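Local coordinates for PGRP-Hd - Peptidoglycan recognition protein homologue (Alvinella pompejana, PDB 3EP1) that probably binds bacterial peptidoglycan in innate immunity, as other members of the peptidoglycan recognition protein family do, at residues 68-71 and 77-80; 92-95 and 100-103; 151-156 and 161-166. All blocks are in the same frame, centred on the assembly; numbering follows the deposited sequence.

Overall arrangement
From the N terminus onward the three contacts follow one another in series, neither nesting nor crossing. Interaction 1 closes the turn that leaves helix 59-72, pinning 77-80 back onto the helix's last turns shortly before strand 82-84. Interaction 2 closes a loop within the long connection from strand 90-92 to strand 110-115. The two touch, with centres about 8 Å apart, because R94 of interaction 2 reaches the backbone of 77-80. Interaction 3 stands apart, its centre about 23 Å from that of interaction 1 and about 19 Å from that of interaction 2. It closes the short connection through helix 155-158, joining strand 149-152, at the opposite edge of the sheet from 90-92, to helix 160-167.

Interaction 1: 68-71 and 77-80; sequences DADF and DIKY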
ATOM      1  N   ASP A  68       4.648  -6.766 -25.708  1.00 22.15           N
ATOM      2  CA  ASP A  68       4.671  -7.244 -27.089  1.00 23.44           C
ATOM      3  C   ASP A  68       5.516  -8.508 -27.244  1.00 23.67           C
ATOM      4  O   ASP A  68       5.109  -9.469 -27.907  1.00 23.17           O
ATOM      5  CB  ASP A  68       5.229  -6.161 -28.012  1.00 24.45           C
ATOM      6  CG  ASP A  68       4.273  -5.009 -28.200  1.00 26.29           C
ATOM      7  OD1 ASP A  68       4.703  -3.979 -28.761  1.00 26.08           O
ATOM      8  OD2 ASP A  68       3.097  -5.128 -27.793  1.00 27.85           O
ATOM      9  N   ALA A  69       6.693  -8.489 -26.628  1.00 24.37           N
ATOM     10  CA  ALA A  69       7.615  -9.612 -26.680  1.00 24.29           C
ATOM     11  C   ALA A  69       7.007 -10.837 -26.013  1.00 26.53           C
ATOM     12  O   ALA A  69       7.175 -11.963 -26.484  1.00 27.72           O
ATOM     13  CB  ALA A  69       8.928  -9.244 -25.992  1.00 25.67           C
ATOM     14  N   ASP A  70       6.292 -10.620 -24.917  1.00 24.51           N
ATOM     15  CA  ASP A  70       5.687 -11.732 -24.212  1.00 22.99           C
ATOM     16  C   ASP A  70       4.542 -12.350 -25.008  1.00 21.98           C
ATOM     17  O   ASP A  70       4.392 -13.568 -25.026  1.00 21.00           O
ATOM     18  CB  ASP A  70       5.234 -11.276 -22.822  1.00 24.56           C
ATOM     19  CG  ASP A  70       6.413 -10.870 -21.934  1.00 25.71           C
ATOM     20  OD1 ASP A  70       6.196 -10.475 -20.775  1.00 24.95           O
ATOM     21  OD2 ASP A  70       7.565 -10.944 -22.402  1.00 27.05           O
ATOM     22  N   PHE A  71       3.739 -11.520 -25.667  1.00 19.65           N
ATOM     23  CA  PHE A  71       2.649 -12.039 -26.483  1.00 21.46           C
ATOM     24  C   PHE A  71       3.245 -12.918 -27.584  1.00 22.28           C
ATOM     25  O   PHE A  71       2.824 -14.053 -27.771  1.00 23.46           O
ATOM     26  CB  PHE A  71       1.844 -10.900 -27.129  1.00 19.43           C
ATOM     27  CG  PHE A  71       0.829 -10.268 -26.217  1.00 17.36           C
ATOM     28  CD1 PHE A  71      -0.014 -11.053 -25.440  1.00 17.35           C
ATOM     29  CD2 PHE A  71       0.677  -8.891 -26.179  1.00 17.34           C
ATOM     30  CE1 PHE A  71      -0.996 -10.475 -24.642  1.00 18.46           C
ATOM     31  CE2 PHE A  71      -0.302  -8.307 -25.384  1.00 16.95           C
ATOM     32  CZ  PHE A  71      -1.140  -9.100 -24.616  1.00 17.96           C
ATOM     33  N   ASP A  77      -0.061 -12.523 -21.471  1.00 19.76           N
ATOM     34  CA  ASP A  77       0.113 -11.095 -21.214  1.00 19.41           C
ATOM     35  C   ASP A  77       1.557 -10.887 -20.778  1.00 17.80           C
ATOM     36  O   ASP A  77       2.329 -11.841 -20.735  1.00 16.29           O
ATOM     37  CB  ASP A  77      -0.855 -10.677 -20.094  1.00 18.65           C
ATOM     38  CG  ASP A  77      -0.841  -9.183 -19.809  1.00 20.41           C
ATOM     39  OD1 ASP A  77      -0.413  -8.391 -20.670  1.00 18.37           O
ATOM     40  OD2 ASP A  77      -1.288  -8.805 -18.708  1.00 21.48           O
ATOM     41  N   ILE A  78       1.928  -9.644 -20.479  1.00 16.35           N
ATOM     42  CA  ILE A  78       3.282  -9.361 -20.012  1.00 14.22           C
ATOM     43  C   ILE A  78       3.485 -10.341 -18.840  1.00 14.09           C
ATOM     44  O   ILE A  78       2.555 -10.584 -18.072  1.00 14.26           O
ATOM     45  CB  ILE A  78       3.402  -7.858 -19.584  1.00 14.68           C
ATOM     46  CG1 ILE A  78       4.865  -7.481 -19.369  1.00 14.74           C
ATOM     47  CG2 ILE A  78       2.560  -7.582 -18.338  1.00 12.74           C
ATOM     48  CD1 ILE A  78       5.072  -5.996 -19.182  1.00 15.79           C
ATOM     49  N   LYS A  79       4.679 -10.923 -18.738  1.00 13.81           N
ATOM     50  CA  LYS A  79       5.017 -11.929 -17.718  1.00 15.29           C
ATOM     51  C   LYS A  79       4.925 -11.588 -16.233  1.00 15.13           C
ATOM     52  O   LYS A  79       4.621 -12.455 -15.409  1.00 17.05           O
ATOM     53  CB  LYS A  79       6.432 -12.459 -17.953  1.00 15.41           C
ATOM     54  CG  LYS A  79       6.664 -13.129 -19.283  1.00 19.72           C
ATOM     55  CD  LYS A  79       8.118 -13.549 -19.400  1.00 22.86           C
ATOM     56  CE  LYS A  79       8.421 -14.097 -20.778  1.00 23.59           C
ATOM     57  NZ  LYS A  79       9.881 -14.281 -20.972  1.00 27.02           N
ATOM     58  N   TYR A  80       5.191 -10.338 -15.886  1.00 14.14           N
ATOM     59  CA  TYR A  80       5.190  -9.956 -14.488  1.00 14.64           C
ATOM     60  C   TYR A  80       3.953  -9.267 -13.936  1.00 12.03           C
ATOM     61  O   TYR A  80       3.162  -8.691 -14.677  1.00 13.50           O
ATOM     62  CB  TYR A  80       6.423  -9.100 -14.232  1.00 16.76           C
ATOM     63  CG  TYR A  80       7.675  -9.678 -14.861  1.00 18.54           C
ATOM     64  CD1 TYR A  80       8.090  -9.275 -16.130  1.00 19.56           C
ATOM     65  CD2 TYR A  80       8.434 -10.640 -14.195  1.00 16.63           C
ATOM     66  CE1 TYR A  80       9.236  -9.814 -16.721  1.00 20.41           C
ATOM     67  CE2 TYR A  80       9.579 -11.188 -14.782  1.00 20.56           C
ATOM     68  CZ  TYR A  80       9.975 -10.767 -16.041  1.00 19.86           C
ATOM     69  OH  TYR A  80      11.116 -11.287 -16.611  1.00 24.91           O
TER
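D70 and K79 make the one hydrogen bond between the two segments: K79 N donates to D70 OD1 over 2.6 Å, nearly straight at 161°. The amide comes to the anti side of the carboxylate and 23° out of its plane. OD1 also lies against aliphatic carbon, 3.1 Å from K79 CG, and I78 CG1 borders it at 3.6 Å. The extended K79 side chain runs obliquely past the carboxylate, and K79 CE packs 3.6 Å from D70 OD2. K79 NZ stops 4.3 Å from D70 OD2, beyond salt-bridge distance, although its charge probably still stabilises the buried carboxylate. Aspartate suits this place because its short arm, with CG beside its own backbone N and anti to the carbonyl carbon, delivers an acceptor directly to the backbone of the returning chain.

Next to this, the F71 ring lies alongside D77, its CE1 3.7 Å from D77 CA in an oblique approach. D77 starts its side chain away from 68-71, with CG anti to its own N (chi1 -176°). This conformation lets OD1 accept a weak bond from I78 N at 2.7 Å and a further one from Q67 NE2, while OD2 forms a salt bridge with R8. An aspartate thus knits its own loop to the helix and to the N-terminal segment. I78 lays its branched side chain on V63, L66 and the Q67 side chain of helix 59-72, a place that suits an aliphatic residue.

The contact sits at the C-terminal end of helix 59-72, where the chain doubles back before strand 82-84. F71 also rests on I14, and backbone bonds from K79 to Q101 and from Y80 to R94 pass the loop on to the connection that follows strand 90-92.

Interaction 2: 92-95 and 100-103; sequences EGRG and GQHT
R94 and Q101 make a side-chain hydrogen bond that bridges two parts of the irregular connection between strands 90-92 and 110-115. R94 NH2 donates to Q101 OE1 over 2.6 Å, almost straight at 173°. The acceptor is met in its carbonyl plane on a lone pair, with a C=O...donor angle of 128°, and it also lies in the plane of the guanidinium. The two side chains cross at about a right angle, and the amide and guanidinium planes stand 65° apart.

The R94 side chain is extended from CG to NE and passes close by G100, whose CA lies 3.6 Å from R94 CD and 3.3 Å from R94 NH1. G100 CA and Q101 N both sit over one face of the guanidinium. Glycine suits position 100 because a CB there would clash with H102 CD2.

Arginine is well chosen because every nitrogen of its head finds a carbonyl: NE bonds I78 O, NH1 bonds V99 O, and NH2 adds D77 O to Q101 OE1. Q101 OE1 in turn accepts from D76 N, so this one oxygen ties 100-103 to the same loop after helix 59-72 whose D77 and I78 carbonyls R94 holds. A leucine in place of R94 would probably leave the carbonyls of D77, I78 and V99 without these donors and set the Q101 amide freer to turn.

The guanidinium thus fastens together the loop that follows helix 59-72 and the connection leading into strand 110-115, just beyond the end of outermost strand 90-92.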
ATOM      1  N   GLU A  92       2.148  -1.242 -13.264  1.00 15.90           N
ATOM      2  CA  GLU A  92       1.269  -2.376 -13.109  1.00 17.76           C
ATOM      3  C   GLU A  92       1.391  -3.298 -14.316  1.00 17.34           C
ATOM      4  O   GLU A  92       1.256  -2.862 -15.453  1.00 19.64           O
ATOM      5  CB  GLU A  92      -0.188  -1.925 -12.947  1.00 19.07           C
ATOM      6  CG  GLU A  92      -1.155  -3.102 -12.974  1.00 22.46           C
ATOM      7  CD  GLU A  92      -2.606  -2.699 -12.987  1.00 23.82           C
ATOM      8  OE1 GLU A  92      -2.924  -1.581 -13.448  1.00 25.36           O
ATOM      9  OE2 GLU A  92      -3.434  -3.525 -12.552  1.00 25.98           O
ATOM     10  N   GLY A  93       1.676  -4.568 -14.059  1.00 15.59           N
ATOM     11  CA  GLY A  93       1.760  -5.538 -15.127  1.00 15.47           C
ATOM     12  C   GLY A  93       0.425  -6.245 -15.052  1.00 16.23           C
ATOM     13  O   GLY A  93      -0.613  -5.644 -15.315  1.00 17.74           O
ATOM     14  N   ARG A  94       0.437  -7.513 -14.668  1.00 15.82           N
ATOM     15  CA  ARG A  94      -0.811  -8.246 -14.533  1.00 18.22           C
ATOM     16  C   ARG A  94      -1.521  -7.752 -13.279  1.00 18.50           C
ATOM     17  O   ARG A  94      -2.727  -7.912 -13.149  1.00 20.77           O
ATOM     18  CB  ARG A  94      -0.559  -9.755 -14.435  1.00 16.52           C
ATOM     19  CG  ARG A  94       0.185 -10.310 -15.618  1.00 14.67           C
ATOM     20  CD  ARG A  94       0.133 -11.824 -15.695  1.00 16.30           C
ATOM     21  NE  ARG A  94       0.858 -12.277 -16.872  1.00 15.83           N
ATOM     22  CZ  ARG A  94       0.819 -13.505 -17.370  1.00 13.95           C
ATOM     23  NH1 ARG A  94       0.085 -14.436 -16.792  1.00 15.29           N
ATOM     24  NH2 ARG A  94       1.503 -13.788 -18.468  1.00 13.10           N
ATOM     25  N   GLY A  95      -0.764  -7.151 -12.360  1.00 19.36           N
ATOM     26  CA  GLY A  95      -1.348  -6.633 -11.132  1.00 18.14           C
ATOM     27  C   GLY A  95      -1.545  -7.637 -10.012  1.00 18.51           C
ATOM     28  O   GLY A  95      -1.123  -8.789 -10.113  1.00 19.93           O
ATOM     29  N   GLY A 100       0.928 -14.940 -12.914  1.00 17.34           N
ATOM     30  CA  GLY A 100       1.808 -14.519 -13.985  1.00 15.39           C
ATOM     31  C   GLY A 100       2.469 -15.712 -14.652  1.00 15.76           C
ATOM     32  O   GLY A 100       2.083 -16.854 -14.405  1.00 14.69           O
ATOM     33  N   GLN A 101       3.455 -15.436 -15.500  1.00 15.30           N
ATOM     34  CA  GLN A 101       4.219 -16.471 -16.194  1.00 17.01           C
ATOM     35  C   GLN A 101       5.677 -16.001 -16.191  1.00 16.33           C
ATOM     36  O   GLN A 101       6.260 -15.725 -17.234  1.00 18.32           O
ATOM     37  CB  GLN A 101       3.684 -16.653 -17.624  1.00 16.80           C
ATOM     38  CG  GLN A 101       2.302 -17.309 -17.656  1.00 19.80           C
ATOM     39  CD  GLN A 101       1.624 -17.254 -19.017  1.00 22.89           C
ATOM     40  OE1 GLN A 101       1.228 -16.188 -19.486  1.00 21.30           O
ATOM     41  NE2 GLN A 101       1.488 -18.412 -19.654  1.00 21.58           N
ATOM     42  N   HIS A 102       6.243 -15.922 -14.990  1.00 16.00           N
ATOM     43  CA  HIS A 102       7.606 -15.444 -14.765  1.00 16.38           C
ATOM     44  C   HIS A 102       8.573 -16.465 -14.166  1.00 16.71           C
ATOM     45  O   HIS A 102       9.777 -16.413 -14.422  1.00 16.95           O
ATOM     46  CB  HIS A 102       7.544 -14.214 -13.863  1.00 15.46           C
ATOM     47  CG  HIS A 102       6.631 -14.382 -12.688  1.00 12.96           C
ATOM     48  ND1 HIS A 102       6.988 -15.090 -11.563  1.00 14.08           N
ATOM     49  CD2 HIS A 102       5.352 -13.982 -12.490  1.00 13.77           C
ATOM     50  CE1 HIS A 102       5.969 -15.122 -10.721  1.00 13.75           C
ATOM     51  NE2 HIS A 102       4.963 -14.457 -11.260  1.00 13.63           N
ATOM     52  N   THR A 103       8.066 -17.382 -13.354  1.00 19.80           N
ATOM     53  CA  THR A 103       8.930 -18.391 -12.756  1.00 20.53           C
ATOM     54  C   THR A 103       8.290 -19.765 -12.949  1.00 21.88           C
ATOM     55  O   THR A 103       7.429 -20.182 -12.175  1.00 20.36           O
ATOM     56  CB  THR A 103       9.158 -18.114 -11.259  1.00 22.98           C
ATOM     57  OG1 THR A 103       7.937 -18.325 -10.544  1.00 31.89           O
ATOM     58  CG2 THR A 103       9.598 -16.683 -11.049  1.00 17.58           C
TER

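Interaction 3: 151-156 and 161-166; sequences LRTTPA and AFYDML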
ATOM      1  N   LEU A 151      11.317 -12.746  -0.316  1.00 28.01           N
ATOM      2  CA  LEU A 151      11.774 -12.190  -1.579  1.00 27.49           C
ATOM      3  C   LEU A 151      12.816 -13.183  -2.101  1.00 27.15           C
ATOM      4  O   LEU A 151      13.936 -13.263  -1.574  1.00 27.79           O
ATOM      5  CB  LEU A 151      12.406 -10.823  -1.339  1.00 28.27           C
ATOM      6  CG  LEU A 151      12.772  -9.981  -2.558  1.00 29.69           C
ATOM      7  CD1 LEU A 151      11.532  -9.683  -3.363  1.00 29.19           C
ATOM      8  CD2 LEU A 151      13.427  -8.691  -2.109  1.00 28.07           C
ATOM      9  N   ARG A 152      12.438 -13.942  -3.125  1.00 23.73           N
ATOM     10  CA  ARG A 152      13.304 -14.959  -3.706  1.00 23.16           C
ATOM     11  C   ARG A 152      13.952 -14.579  -5.041  1.00 22.02           C
ATOM     12  O   ARG A 152      13.310 -13.989  -5.902  1.00 20.64           O
ATOM     13  CB  ARG A 152      12.507 -16.247  -3.926  1.00 22.44           C
ATOM     14  CG  ARG A 152      11.877 -16.862  -2.693  1.00 27.94           C
ATOM     15  CD  ARG A 152      11.143 -18.149  -3.102  1.00 32.93           C
ATOM     16  NE  ARG A 152      10.719 -18.973  -1.976  1.00 34.75           N
ATOM     17  CZ  ARG A 152      11.535 -19.402  -1.017  1.00 37.54           C
ATOM     18  NH1 ARG A 152      12.821 -19.078  -1.044  1.00 39.49           N
ATOM     19  NH2 ARG A 152      11.068 -20.165  -0.038  1.00 39.18           N
ATOM     20  N   THR A 153      15.220 -14.950  -5.206  1.00 21.27           N
ATOM     21  CA  THR A 153      15.959 -14.708  -6.443  1.00 20.93           C
ATOM     22  C   THR A 153      17.335 -15.389  -6.446  1.00 22.38           C
ATOM     23  O   THR A 153      17.731 -16.018  -5.468  1.00 21.11           O
ATOM     24  CB  THR A 153      16.156 -13.195  -6.714  1.00 21.92           C
ATOM     25  OG1 THR A 153      16.555 -13.005  -8.079  1.00 21.46           O
ATOM     26  CG2 THR A 153      17.226 -12.613  -5.799  1.00 18.39           C
ATOM     27  N   THR A 154      18.041 -15.265  -7.566  1.00 23.93           N
ATOM     28  CA  THR A 154      19.380 -15.825  -7.749  1.00 23.64           C
ATOM     29  C   THR A 154      20.132 -14.868  -8.675  1.00 25.03           C
ATOM     30  O   THR A 154      19.526 -13.987  -9.285  1.00 25.17           O
ATOM     31  CB  THR A 154      19.348 -17.227  -8.420  1.00 23.39           C
ATOM     32  OG1 THR A 154      18.792 -17.122  -9.731  1.00 22.39           O
ATOM     33  CG2 THR A 154      18.520 -18.198  -7.609  1.00 22.82           C
ATOM     34  N   PRO A 155      21.462 -15.014  -8.787  1.00 25.66           N
ATOM     35  CA  PRO A 155      22.198 -14.108  -9.673  1.00 25.66           C
ATOM     36  C   PRO A 155      21.750 -14.197 -11.127  1.00 25.02           C
ATOM     37  O   PRO A 155      21.811 -13.213 -11.865  1.00 24.49           O
ATOM     38  CB  PRO A 155      23.657 -14.535  -9.479  1.00 26.48           C
ATOM     39  CG  PRO A 155      23.541 -15.978  -9.083  1.00 27.92           C
ATOM     40  CD  PRO A 155      22.376 -15.958  -8.123  1.00 25.71           C
ATOM     41  N   ALA A 156      21.284 -15.376 -11.526  1.00 24.39           N
ATOM     42  CA  ALA A 156      20.827 -15.600 -12.892  1.00 23.26           C
ATOM     43  C   ALA A 156      19.510 -14.886 -13.171  1.00 22.29           C
ATOM     44  O   ALA A 156      19.274 -14.407 -14.277  1.00 21.05           O
ATOM     45  CB  ALA A 156      20.665 -17.089 -13.146  1.00 24.09           C
ATOM     46  N   ALA A 161      24.904  -8.546  -8.658  1.00 22.79           N
ATOM     47  CA  ALA A 161      24.871  -7.390  -7.779  1.00 22.45           C
ATOM     48  C   ALA A 161      23.600  -7.333  -6.940  1.00 22.06           C
ATOM     49  O   ALA A 161      23.651  -7.007  -5.763  1.00 23.31           O
ATOM     50  CB  ALA A 161      25.034  -6.102  -8.589  1.00 23.42           C
ATOM     51  N   PHE A 162      22.458  -7.654  -7.532  1.00 21.52           N
ATOM     52  CA  PHE A 162      21.214  -7.608  -6.776  1.00 21.19           C
ATOM     53  C   PHE A 162      21.157  -8.714  -5.738  1.00 21.40           C
ATOM     54  O   PHE A 162      20.757  -8.490  -4.603  1.00 22.48           O
ATOM     55  CB  PHE A 162      20.005  -7.738  -7.700  1.00 21.15           C
ATOM     56  CG  PHE A 162      18.811  -6.963  -7.232  1.00 21.17           C
ATOM     57  CD1 PHE A 162      18.398  -7.031  -5.902  1.00 20.08           C
ATOM     58  CD2 PHE A 162      18.113  -6.139  -8.111  1.00 19.44           C
ATOM     59  CE1 PHE A 162      17.314  -6.286  -5.457  1.00 19.19           C
ATOM     60  CE2 PHE A 162      17.022  -5.389  -7.676  1.00 19.81           C
ATOM     61  CZ  PHE A 162      16.622  -5.461  -6.349  1.00 18.53           C
ATOM     62  N   TYR A 163      21.537  -9.914  -6.150  1.00 22.05           N
ATOM     63  CA  TYR A 163      21.546 -11.078  -5.275  1.00 23.76           C
ATOM     64  C   TYR A 163      22.475 -10.872  -4.077  1.00 25.14           C
ATOM     65  O   TYR A 163      22.118 -11.186  -2.944  1.00 26.61           O
ATOM     66  CB  TYR A 163      21.999 -12.309  -6.064  1.00 21.21           C
ATOM     67  CG  TYR A 163      22.102 -13.568  -5.247  1.00 23.80           C
ATOM     68  CD1 TYR A 163      20.975 -14.341  -4.975  1.00 24.55           C
ATOM     69  CD2 TYR A 163      23.327 -13.986  -4.739  1.00 24.66           C
ATOM     70  CE1 TYR A 163      21.068 -15.505  -4.221  1.00 26.40           C
ATOM     71  CE2 TYR A 163      23.433 -15.145  -3.981  1.00 25.36           C
ATOM     72  CZ  TYR A 163      22.302 -15.902  -3.727  1.00 28.33           C
ATOM     73  OH  TYR A 163      22.409 -17.063  -2.989  1.00 32.80           O
ATOM     74  N   ASP A 164      23.669 -10.351  -4.336  1.00 26.77           N
ATOM     75  CA  ASP A 164      24.651 -10.113  -3.281  1.00 26.99           C
ATOM     76  C   ASP A 164      24.100  -9.226  -2.182  1.00 26.90           C
ATOM     77  O   ASP A 164      24.305  -9.490  -1.001  1.00 26.57           O
ATOM     78  CB  ASP A 164      25.904  -9.447  -3.857  1.00 26.97           C
ATOM     79  CG  ASP A 164      26.772 -10.406  -4.641  1.00 26.17           C
ATOM     80  OD1 ASP A 164      27.678  -9.924  -5.355  1.00 28.37           O
ATOM     81  OD2 ASP A 164      26.556 -11.630  -4.541  1.00 26.34           O
ATOM     82  N   MET A 165      23.401  -8.173  -2.591  1.00 27.38           N
ATOM     83  CA  MET A 165      22.822  -7.201  -1.671  1.00 28.52           C
ATOM     84  C   MET A 165      21.715  -7.721  -0.756  1.00 28.30           C
ATOM     85  O   MET A 165      21.670  -7.377   0.429  1.00 28.54           O
ATOM     86  CB  MET A 165      22.291  -6.012  -2.463  1.00 30.72           C
ATOM     87  CG  MET A 165      21.633  -4.977  -1.594  1.00 33.94           C
ATOM     88  SD  MET A 165      20.901  -3.701  -2.584  1.00 36.63           S
ATOM     89  CE  MET A 165      19.237  -4.383  -2.777  1.00 37.91           C
ATOM     90  N   LEU A 166      20.806  -8.523  -1.302  1.00 27.02           N
ATOM     91  CA  LEU A 166      19.717  -9.069  -0.492  1.00 27.42           C
ATOM     92  C   LEU A 166      20.278 -10.148   0.421  1.00 28.66           C
ATOM     93  O   LEU A 166      19.839 -10.314   1.559  1.00 27.66           O
ATOM     94  CB  LEU A 166      18.637  -9.680  -1.379  1.00 23.97           C
ATOM     95  CG  LEU A 166      18.018  -8.727  -2.390  1.00 22.40           C
ATOM     96  CD1 LEU A 166      17.098  -9.502  -3.300  1.00 23.33           C
ATOM     97  CD2 LEU A 166      17.273  -7.621  -1.655  1.00 24.06           C
TER
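L151 and L166 open the packing of 149-152, an outermost strand of the mixed sheet of this amidase-family fold, against helix 160-167. L151 CD2 meets L166 CD1 at 3.9 Å, the two side chains crossing at about a right angle; leucine suits both sides, since its branched end offers methyls to the other's methyls without a polar group to satisfy. L151 also leans on I29 and L31 of strand 26-33.

At T153 the two branches of the threonine are used separately. Its methyl CG2 lies 4.0 Å from L166 CD1, while OG1, anti to the backbone N (chi1 -165°), is directed to S158 OG and L31 O. The carbonyl O of T153 meets the Y163 ring at its edge, 3.6 Å from CE1.

T154 takes the N-cap position of helix 155-158, its OG1 bonding weakly to M157 N, and its CA comes 3.5 Å from Y163 CD1. P155 then starts the helix, where a proline's missing N-H costs no helical bond. Y163, its CG anti to the backbone N (chi1 178°), carries its ring across to 153-155, where a flat aromatic can meet the proline with its face: in this CH-pi contact P155 CD lies 3.8 Å from the Y163 ring centroid, 15° off the normal.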